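Side-chain contacts in acetohydroxyacid synthase small subunit Related (PDB 2F06), which is of unknown function but, as a pair of ACT domains that binds histidine, probably senses an amino acid in a regulatory role: residues A[88-93]-A[98-103]; A[37-42]-A[46-51]; A[73-78]-A[122-127]. All coordinates share one frame; numbering follows the deposited sequence. Where two conformers were deposited one is given.

Contact 1: A[88-93]-A[98-103]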
loop_
_atom_site.group_PDB
_atom_site.type_symbol
_atom_site.label_atom_id
_atom_site.label_comp_id
_atom_site.label_asym_id
_atom_site.label_seq_id
_atom_site.Cartn_x
_atom_site.Cartn_y
_atom_site.Cartn_z
ATOM N N LYS A 88 -11.000 -13.937 19.225
ATOM C CA LYS A 88 -12.074 -13.653 20.186
ATOM C C LYS A 88 -12.218 -12.135 20.301
ATOM O O LYS A 88 -13.315 -11.571 20.268
ATOM C CB LYS A 88 -11.794 -14.375 21.533
ATOM C CG LYS A 88 -12.775 -14.143 22.672
ATOM C CD LYS A 88 -12.461 -15.134 23.861
ATOM C CE LYS A 88 -12.747 -14.546 25.243
ATOM N NZ LYS A 88 -14.244 -14.543 25.638
ATOM N N VAL A 89 -11.087 -11.451 20.377
ATOM C CA VAL A 89 -11.117 -10.019 20.416
ATOM C C VAL A 89 -11.795 -9.417 19.168
ATOM O O VAL A 89 -12.579 -8.485 19.282
ATOM C CB VAL A 89 -9.701 -9.421 20.586
ATOM C CG1 VAL A 89 -9.787 -7.948 20.446
ATOM C CG2 VAL A 89 -9.117 -9.800 22.002
ATOM N N LEU A 90 -11.460 -9.928 17.992
ATOM C CA LEU A 90 -11.848 -9.327 16.734
ATOM C C LEU A 90 -13.349 -9.573 16.538
ATOM O O LEU A 90 -14.065 -8.801 15.890
ATOM C CB LEU A 90 -11.015 -9.982 15.619
ATOM C CG LEU A 90 -9.497 -9.703 15.499
ATOM C CD1 LEU A 90 -8.874 -10.401 14.288
ATOM C CD2 LEU A 90 -9.201 -8.286 15.408
ATOM N N GLY A 91 -13.822 -10.676 17.119
ATOM C CA GLY A 91 -15.209 -11.068 17.017
ATOM C C GLY A 91 -16.024 -10.168 17.928
ATOM O O GLY A 91 -17.141 -9.784 17.571
ATOM N N PHE A 92 -15.480 -9.814 19.096
ATOM C CA PHE A 92 -16.149 -8.833 19.946
ATOM C C PHE A 92 -16.295 -7.567 19.113
ATOM O O PHE A 92 -17.354 -6.994 19.048
ATOM C CB PHE A 92 -15.367 -8.463 21.211
ATOM C CG PHE A 92 -15.249 -9.560 22.268
ATOM C CD1 PHE A 92 -16.252 -10.463 22.505
ATOM C CD2 PHE A 92 -14.083 -9.628 23.060
ATOM C CE1 PHE A 92 -16.120 -11.435 23.523
ATOM C CE2 PHE A 92 -13.919 -10.596 24.046
ATOM C CZ PHE A 92 -14.949 -11.498 24.282
ATOM N N LEU A 93 -15.232 -7.126 18.447
ATOM C CA LEU A 93 -15.274 -5.829 17.767
ATOM C C LEU A 93 -16.214 -5.889 16.616
ATOM O O LEU A 93 -17.042 -4.996 16.443
ATOM C CB LEU A 93 -13.888 -5.387 17.250
ATOM C CG LEU A 93 -12.899 -5.080 18.346
ATOM C CD1 LEU A 93 -11.507 -5.022 17.861
ATOM C CD2 LEU A 93 -13.347 -3.787 18.984
ATOM N N VAL A 98 -17.270 -2.535 14.775
ATOM C CA VAL A 98 -16.008 -1.818 14.855
ATOM C C VAL A 98 -14.967 -2.590 14.019
ATOM O O VAL A 98 -14.666 -3.748 14.323
ATOM C CB VAL A 98 -15.437 -1.726 16.294
ATOM C CG1 VAL A 98 -13.995 -1.094 16.233
ATOM C CG2 VAL A 98 -16.306 -0.935 17.197
ATOM N N PHE A 99 -14.430 -1.998 12.965
ATOM C CA PHE A 99 -13.526 -2.773 12.121
ATOM C C PHE A 99 -12.051 -2.295 12.210
ATOM O O PHE A 99 -11.769 -1.169 12.706
ATOM C CB PHE A 99 -14.106 -2.907 10.705
ATOM C CG PHE A 99 -15.557 -3.359 10.695
ATOM C CD1 PHE A 99 -15.939 -4.535 11.349
ATOM C CD2 PHE A 99 -16.544 -2.594 10.071
ATOM C CE1 PHE A 99 -17.277 -4.946 11.371
ATOM C CE2 PHE A 99 -17.878 -3.006 10.086
ATOM C CZ PHE A 99 -18.245 -4.183 10.737
ATOM N N ILE A 100 -11.124 -3.181 11.837
ATOM C CA ILE A 100 -9.687 -2.905 11.949
ATOM C C ILE A 100 -9.221 -2.239 10.652
ATOM O O ILE A 100 -9.461 -2.830 9.604
ATOM C CB ILE A 100 -8.940 -4.272 12.147
ATOM C CG1 ILE A 100 -9.541 -5.119 13.315
ATOM C CG2 ILE A 100 -7.454 -4.075 12.268
ATOM C CD1 ILE A 100 -9.121 -4.684 14.767
ATOM N N GLU A 101 -8.677 -1.002 10.665
ATOM C CA GLU A 101 -8.084 -0.476 9.424
ATOM C C GLU A 101 -6.726 -1.138 9.181
ATOM O O GLU A 101 -6.486 -1.624 8.073
ATOM C CB GLU A 101 -8.024 1.054 9.333
ATOM C CG GLU A 101 -9.331 1.706 8.803
ATOM C CD GLU A 101 -9.897 1.072 7.502
ATOM O OE1 GLU A 101 -9.147 0.899 6.495
ATOM O OE2 GLU A 101 -11.115 0.755 7.485
ATOM N N TYR A 102 -5.896 -1.213 10.214
ATOM C CA TYR A 102 -4.702 -2.088 10.268
ATOM C C TYR A 102 -4.355 -2.395 11.716
ATOM O O TYR A 102 -4.881 -1.771 12.685
ATOM C CB TYR A 102 -3.458 -1.487 9.565
ATOM C CG TYR A 102 -3.108 -0.094 10.065
ATOM C CD1 TYR A 102 -3.687 1.071 9.478
ATOM C CD2 TYR A 102 -2.210 0.072 11.131
ATOM C CE1 TYR A 102 -3.319 2.398 9.961
ATOM C CE2 TYR A 102 -1.865 1.302 11.580
ATOM C CZ TYR A 102 -2.420 2.466 11.020
ATOM O OH TYR A 102 -2.021 3.660 11.600
HETATM N N MSE A 103 -3.452 -3.363 11.851
HETATM C CA MSE A 103 -2.911 -3.781 13.155
HETATM C C MSE A 103 -1.585 -4.416 12.891
HETATM O O MSE A 103 -1.331 -4.792 11.756
HETATM C CB MSE A 103 -3.861 -4.795 13.849
HETATM C CG MSE A 103 -3.673 -6.266 13.441
HETATM SE SE MSE A 103 -5.101 -7.265 14.342
HETATM C CE MSE A 103 -5.308 -8.861 13.148
HETATM O O HOH W 1 -13.199 -6.786 13.935
#
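Leu90 and Leu93, one helical turn apart on the inner side of helix 85-95, receive Ile100 between their tips. CD1 of Ile100 lies 3.7 Å from Leu90 CD2 and 3.9 Å from Leu93 CD1, and its side chain crosses each leucine at about a right angle, so a single methyl touches both. With CG of Leu90 beside the backbone N, opposite the carbonyl carbon (chi1 -70°), the fork at CG faces the 98-103 segment: CD2 goes to Ile100, while CD1 reaches the end of Met103, present as selenomethionine, tip to tip with CE at 4.0 Å. Leu93 is forked in the same way, its CD2 lying obliquely against Val98 CG1 at 3.9 Å.

Backbone joins the two segments at their near ends. Val98 N donates to Leu93 O over 3.0 Å in a fairly straight bond (163° at the hydrogen), although the donor sits 43° above the carbonyl plane. Further back, a water donates to Leu90 O at 2.9 Å and, weakly, to Val98 O.

Beyond the pair, Ile100 and Met103 also rest on Ile116 of strand 111-118, and Leu93 on Leu128 of helix 121-130. Met103 packs on Leu20 of the second subunit and lies about 7 Å from a bound histidine.

This is the helix-to-strand passage of an ACT fold. Dispersion and burial of hydrocarbon hold the side chains, while the one direct hydrogen bond, between Leu93 O and Val98 N, and the water on Leu90 O tie the last turns of the helix to the segment that leads into the strand.

Contact 2: A[37-42]-A[46-51]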
loop_
_atom_site.group_PDB
_atom_site.type_symbol
_atom_site.label_atom_id
_atom_site.label_comp_id
_atom_site.label_asym_id
_atom_site.label_seq_id
_atom_site.Cartn_x
_atom_site.Cartn_y
_atom_site.Cartn_z
ATOM N N LEU A 37 7.292 -1.689 15.413
ATOM C CA LEU A 37 7.210 -1.016 14.170
ATOM C C LEU A 37 6.764 -1.962 13.063
ATOM O O LEU A 37 6.752 -3.191 13.232
ATOM C CB LEU A 37 8.525 -0.331 13.850
ATOM C CG LEU A 37 9.740 -1.199 13.793
ATOM C CD1 LEU A 37 9.517 -2.257 12.668
ATOM C CD2 LEU A 37 10.955 -0.270 13.561
ATOM N N CYS A 38 6.420 -1.388 11.924
ATOM C CA CYS A 38 5.834 -2.150 10.873
ATOM C C CYS A 38 6.044 -1.203 9.710
ATOM O O CYS A 38 5.808 0.014 9.799
ATOM C CB CYS A 38 4.348 -2.353 11.203
ATOM S SG CYS A 38 3.554 -3.138 9.948
ATOM N N ILE A 39 6.569 -1.707 8.622
ATOM C CA ILE A 39 6.660 -0.843 7.476
ATOM C C ILE A 39 5.490 -1.155 6.549
ATOM O O ILE A 39 5.292 -2.298 6.149
ATOM C CB ILE A 39 7.967 -1.069 6.732
ATOM C CG1 ILE A 39 9.098 -0.660 7.641
ATOM C CG2 ILE A 39 7.934 -0.349 5.397
ATOM C CD1 ILE A 39 10.417 -0.620 6.978
ATOM N N ALA A 40 4.730 -0.128 6.169
ATOM C CA ALA A 40 3.762 -0.339 5.070
ATOM C C ALA A 40 4.400 0.182 3.767
ATOM O O ALA A 40 4.471 1.381 3.576
ATOM C CB ALA A 40 2.500 0.397 5.374
ATOM N N GLU A 41 4.838 -0.710 2.866
ATOM C CA GLU A 41 5.683 -0.334 1.718
ATOM C C GLU A 41 4.995 -0.384 0.352
ATOM O O GLU A 41 4.061 -1.166 0.135
ATOM C CB GLU A 41 6.941 -1.234 1.670
ATOM C CG GLU A 41 6.809 -2.487 0.771
ATOM C CD GLU A 41 5.815 -3.508 1.320
ATOM O OE1 GLU A 41 5.340 -3.337 2.446
ATOM O OE2 GLU A 41 5.518 -4.474 0.653
ATOM N N ASN A 42 5.489 0.411 -0.585
ATOM C CA ASN A 42 5.158 0.165 -1.955
ATOM C C ASN A 42 6.491 -0.024 -2.711
ATOM O O ASN A 42 7.579 -0.008 -2.096
ATOM C CB ASN A 42 4.284 1.305 -2.484
ATOM C CG ASN A 42 5.026 2.649 -2.503
ATOM O OD1 ASN A 42 6.157 2.761 -3.063
ATOM N ND2 ASN A 42 4.414 3.684 -1.858
ATOM N N GLY A 46 8.644 3.485 1.498
ATOM C CA GLY A 46 7.889 2.925 2.600
ATOM C C GLY A 46 7.297 3.930 3.524
ATOM O O GLY A 46 7.668 5.100 3.527
ATOM N N ILE A 47 6.351 3.473 4.297
ATOM C CA ILE A 47 6.038 4.233 5.442
ATOM C C ILE A 47 6.345 3.418 6.705
ATOM O O ILE A 47 5.706 2.341 6.945
ATOM C CB ILE A 47 4.578 4.720 5.457
ATOM C CG1 ILE A 47 4.449 6.077 4.707
ATOM C CG2 ILE A 47 4.211 5.115 6.862
ATOM C CD1 ILE A 47 4.665 6.064 3.216
ATOM N N LEU A 48 7.265 3.953 7.503
ATOM C CA LEU A 48 7.517 3.373 8.788
ATOM C C LEU A 48 6.443 3.795 9.778
ATOM O O LEU A 48 6.375 4.957 10.176
ATOM C CB LEU A 48 8.900 3.725 9.317
ATOM C CG LEU A 48 9.363 3.119 10.663
ATOM C CD1 LEU A 48 9.410 1.574 10.565
ATOM C CD2 LEU A 48 10.783 3.649 11.006
ATOM N N ARG A 49 5.671 2.823 10.206
ATOM C CA ARG A 49 4.784 2.991 11.328
ATOM C C ARG A 49 5.477 2.515 12.593
ATOM O O ARG A 49 6.049 1.421 12.615
ATOM C CB ARG A 49 3.590 2.139 11.084
ATOM C CG ARG A 49 2.690 2.737 10.140
ATOM C CD ARG A 49 1.466 1.737 9.887
ATOM N NE ARG A 49 0.604 2.423 8.914
ATOM C CZ ARG A 49 -0.183 1.802 8.057
ATOM N NH1 ARG A 49 -0.288 0.438 8.060
ATOM N NH2 ARG A 49 -0.874 2.567 7.235
ATOM N N GLY A 50 5.410 3.312 13.644
ATOM C CA GLY A 50 6.361 3.174 14.707
ATOM C C GLY A 50 5.732 3.514 16.043
ATOM O O GLY A 50 5.127 4.566 16.197
ATOM N N ILE A 51 5.891 2.602 16.990
ATOM C CA ILE A 51 5.680 2.890 18.423
ATOM C C ILE A 51 7.036 3.128 19.101
ATOM O O ILE A 51 7.884 2.240 19.099
ATOM C CB ILE A 51 4.849 1.778 19.143
ATOM C CG1 ILE A 51 3.518 1.582 18.416
ATOM C CG2 ILE A 51 4.660 2.151 20.628
ATOM C CD1 ILE A 51 2.438 2.607 18.709
#
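Arg49 runs along strand 37-41, passing Cys38 and then Ala40. Its CB sits 3.3 Å from Cys38 O, and CG, beside the backbone N (chi1 -78°), stays on the outskirts of that same oxygen. From CG to NE the chain is fully extended, which carries the guanidinium two residues along the neighbouring strand. There the Ala40 methyl lies over one face, offset toward the rim, with CB 4.0 Å from Arg49 CZ and slightly closer to NH1. The polar end works between subunits: NH2 forms a salt bridge with Glu41 OE2 of the second subunit, and Tyr102 of the same chain adds a cation-pi contact. Together these partners probably fix the rotation of the guanidinium.

Beneath the side chain, the backbone pairs Cys38 with Arg49 in both directions. Arg49 N reaches Cys38 O at 2.8 Å, and Cys38 N returns a bond to Arg49 O of 2.9 Å. Ala40 and Ile47 form the next hydrogen-bonded pair, Ala40 N to Ile47 O being 2.8 Å.

On the other face Leu48 CD1 fits between two residues of the opposite strand, 3.7 Å from Ile39 CG1 and 3.8 Å from Leu37 CD2. Leu37 packs on Ser105 of the second subunit, and its side chain is about 4 Å from a bound histidine. Cys38 SG is joined in a disulfide to Cys38 of that subunit, where the sheet continues across the interface.

An antiparallel beta hairpin of this kind, placed at a sheet edge that pairs with a second subunit, is typical of ACT domains, which often bind amino acids at such interfaces.

Contact 3: A[73-78]-A[122-127]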
loop_
_atom_site.group_PDB
_atom_site.type_symbol
_atom_site.label_atom_id
_atom_site.label_comp_id
_atom_site.label_asym_id
_atom_site.label_seq_id
_atom_site.Cartn_x
_atom_site.Cartn_y
_atom_site.Cartn_z
ATOM N N ASP A 73 -3.478 8.117 16.055
ATOM C CA ASP A 73 -3.964 7.501 17.300
ATOM C C ASP A 73 -4.096 6.032 16.955
ATOM O O ASP A 73 -4.621 5.694 15.908
ATOM C CB ASP A 73 -5.355 7.998 17.728
ATOM C CG ASP A 73 -5.443 9.507 17.943
ATOM O OD1 ASP A 73 -4.432 10.121 18.362
ATOM O OD2 ASP A 73 -6.565 10.086 17.656
ATOM N N VAL A 74 -3.592 5.184 17.830
ATOM C CA VAL A 74 -3.803 3.742 17.834
ATOM C C VAL A 74 -4.007 3.321 19.322
ATOM O O VAL A 74 -3.823 4.132 20.272
ATOM C CB VAL A 74 -2.520 3.009 17.303
ATOM C CG1 VAL A 74 -2.277 3.397 15.813
ATOM C CG2 VAL A 74 -1.283 3.359 18.184
ATOM N N VAL A 75 -4.401 2.063 19.508
ATOM C CA VAL A 75 -4.635 1.493 20.875
ATOM C C VAL A 75 -3.898 0.149 20.916
ATOM O O VAL A 75 -3.847 -0.594 19.908
ATOM C CB VAL A 75 -6.188 1.456 21.215
ATOM C CG1 VAL A 75 -6.978 0.575 20.248
ATOM C CG2 VAL A 75 -6.488 0.990 22.651
ATOM N N GLY A 76 -3.224 -0.108 22.035
ATOM C CA GLY A 76 -2.514 -1.352 22.278
ATOM C C GLY A 76 -3.346 -2.265 23.154
ATOM O O GLY A 76 -4.007 -1.798 24.055
ATOM N N ILE A 77 -3.366 -3.568 22.856
ATOM C CA ILE A 77 -4.021 -4.553 23.697
ATOM C C ILE A 77 -3.072 -5.730 23.902
ATOM O O ILE A 77 -2.105 -5.923 23.137
ATOM C CB ILE A 77 -5.368 -5.113 23.130
ATOM C CG1 ILE A 77 -5.161 -5.840 21.839
ATOM C CG2 ILE A 77 -6.422 -4.041 22.884
ATOM C CD1 ILE A 77 -6.045 -7.029 21.764
ATOM N N SER A 78 -3.360 -6.497 24.938
ATOM C CA SER A 78 -2.630 -7.690 25.230
ATOM C C SER A 78 -3.646 -8.819 25.305
ATOM O O SER A 78 -4.760 -8.636 25.836
ATOM C CB SER A 78 -1.945 -7.522 26.600
ATOM O OG SER A 78 -1.254 -8.697 26.956
ATOM N N ASP A 122 -13.352 5.805 19.764
ATOM C CA ASP A 122 -14.207 5.818 20.966
ATOM C C ASP A 122 -14.972 4.480 21.091
ATOM O O ASP A 122 -14.978 3.886 22.172
ATOM C CB ASP A 122 -15.204 6.998 21.018
ATOM C CG ASP A 122 -14.540 8.383 20.849
ATOM O OD1 ASP A 122 -13.330 8.554 21.102
ATOM O OD2 ASP A 122 -15.259 9.326 20.433
ATOM N N LYS A 123 -15.571 3.993 20.002
ATOM C CA LYS A 123 -16.323 2.736 20.082
ATOM C C LYS A 123 -15.462 1.494 20.346
ATOM O O LYS A 123 -15.893 0.561 21.045
ATOM C CB LYS A 123 -17.217 2.507 18.852
ATOM C CG LYS A 123 -18.479 1.813 19.207
ATOM C CD LYS A 123 -19.590 2.806 19.753
ATOM C CE LYS A 123 -19.100 3.858 20.828
ATOM N NZ LYS A 123 -20.173 4.805 21.336
ATOM N N CYS A 124 -14.268 1.474 19.750
ATOM C CA CYS A 124 -13.368 0.366 19.907
ATOM C C CYS A 124 -13.014 0.223 21.384
ATOM O O CYS A 124 -13.080 -0.875 21.948
ATOM C CB CYS A 124 -12.104 0.587 19.028
ATOM S SG CYS A 124 -10.883 -0.770 19.191
ATOM N N ILE A 125 -12.636 1.335 22.026
ATOM C CA ILE A 125 -12.197 1.274 23.410
ATOM C C ILE A 125 -13.354 0.861 24.324
ATOM O O ILE A 125 -13.151 0.099 25.266
ATOM C CB ILE A 125 -11.583 2.583 23.880
ATOM C CG1 ILE A 125 -10.210 2.768 23.256
ATOM C CG2 ILE A 125 -11.423 2.623 25.401
ATOM C CD1 ILE A 125 -9.629 4.144 23.538
ATOM N N GLU A 126 -14.548 1.323 23.999
ATOM C CA GLU A 126 -15.757 0.992 24.750
ATOM C C GLU A 126 -15.969 -0.518 24.798
ATOM O O GLU A 126 -16.082 -1.092 25.870
ATOM C CB GLU A 126 -16.941 1.670 24.065
ATOM C CG GLU A 126 -18.188 1.737 24.873
ATOM C CD GLU A 126 -19.176 2.709 24.268
ATOM O OE1 GLU A 126 -18.721 3.783 23.775
ATOM O OE2 GLU A 126 -20.385 2.396 24.276
ATOM N N VAL A 127 -15.995 -1.152 23.617
ATOM C CA VAL A 127 -16.225 -2.613 23.453
ATOM C C VAL A 127 -15.174 -3.419 24.234
ATOM O O VAL A 127 -15.503 -4.315 25.006
ATOM C CB VAL A 127 -16.277 -3.039 21.905
ATOM C CG1 VAL A 127 -16.310 -4.559 21.696
ATOM C CG2 VAL A 127 -17.476 -2.391 21.210
#
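Val75, Cys124 and Ile125 meet without any flat group between them: no ring, amide or carboxylate offers a face or an edge to the other segment. The Glu126 carboxylate, on the far side of the helix, is instead held within its own segment: OE1 pairs with Lys123 NZ in a salt bridge of 3.0 Å. What remains between strand 73-78 and helix 122-127 is a purely apolar, helix-on-sheet packing of the ACT fold.

Val75 is the strand's sole contributor. Its two methyls diverge toward two successive helix residues, CG1 to the sulfur of Cys124 at 4.3 Å and CG2 to Ile125. The valine has CG2 opposite its backbone N and CG1 between the N and the carbonyl carbon (chi1 61°), and this turn of the isopropyl group serves both neighbours at once. Cys124 aims its CB at the strand and extends SG further that way. Ile125 starts off to one side of the contact, but its CG1 arm swings in at a slant to the valine.

The CA atoms of Val75 and Ile125 are 8.0 Å apart, and the side chains meet at van der Waals range with no hydrogen bond between the segments. Neighbours fill in around the pair. Leu135 of strand 134-136 also touches Val75, Val5 of strand 5-13 touches Ile125, and Cys124 is further flanked by Pro118 and Val98. Through its backbone Val75 is bonded to Ile116, so the helix packs against a strand already paired within the sheet.

The nearest approach of the two segments is between Val75 CG2 and Ile125 CG1, 4.2 Å apart, one methyl against one methylene.

Going from the N terminus, contact 2 comes first and closes the short turn, residues 42-45, of the hairpin 34-41/46-52. The chain then passes through helix 55-64 into the long strand 69-80, where contact 3 opens; it closes only at helix 121-130. Contact 1 is nested within that span, joining helix 85-95 to the start of strand 100-108. Contacts 1 and 3 are neighbours, their centres about 9 Å apart, and share a core in which Leu93 and Val98 press on Cys124. Contact 2 stands in series with both, its centre about 20 Å from each of theirs, and touches contact 3 where Ile51 packs on Val74.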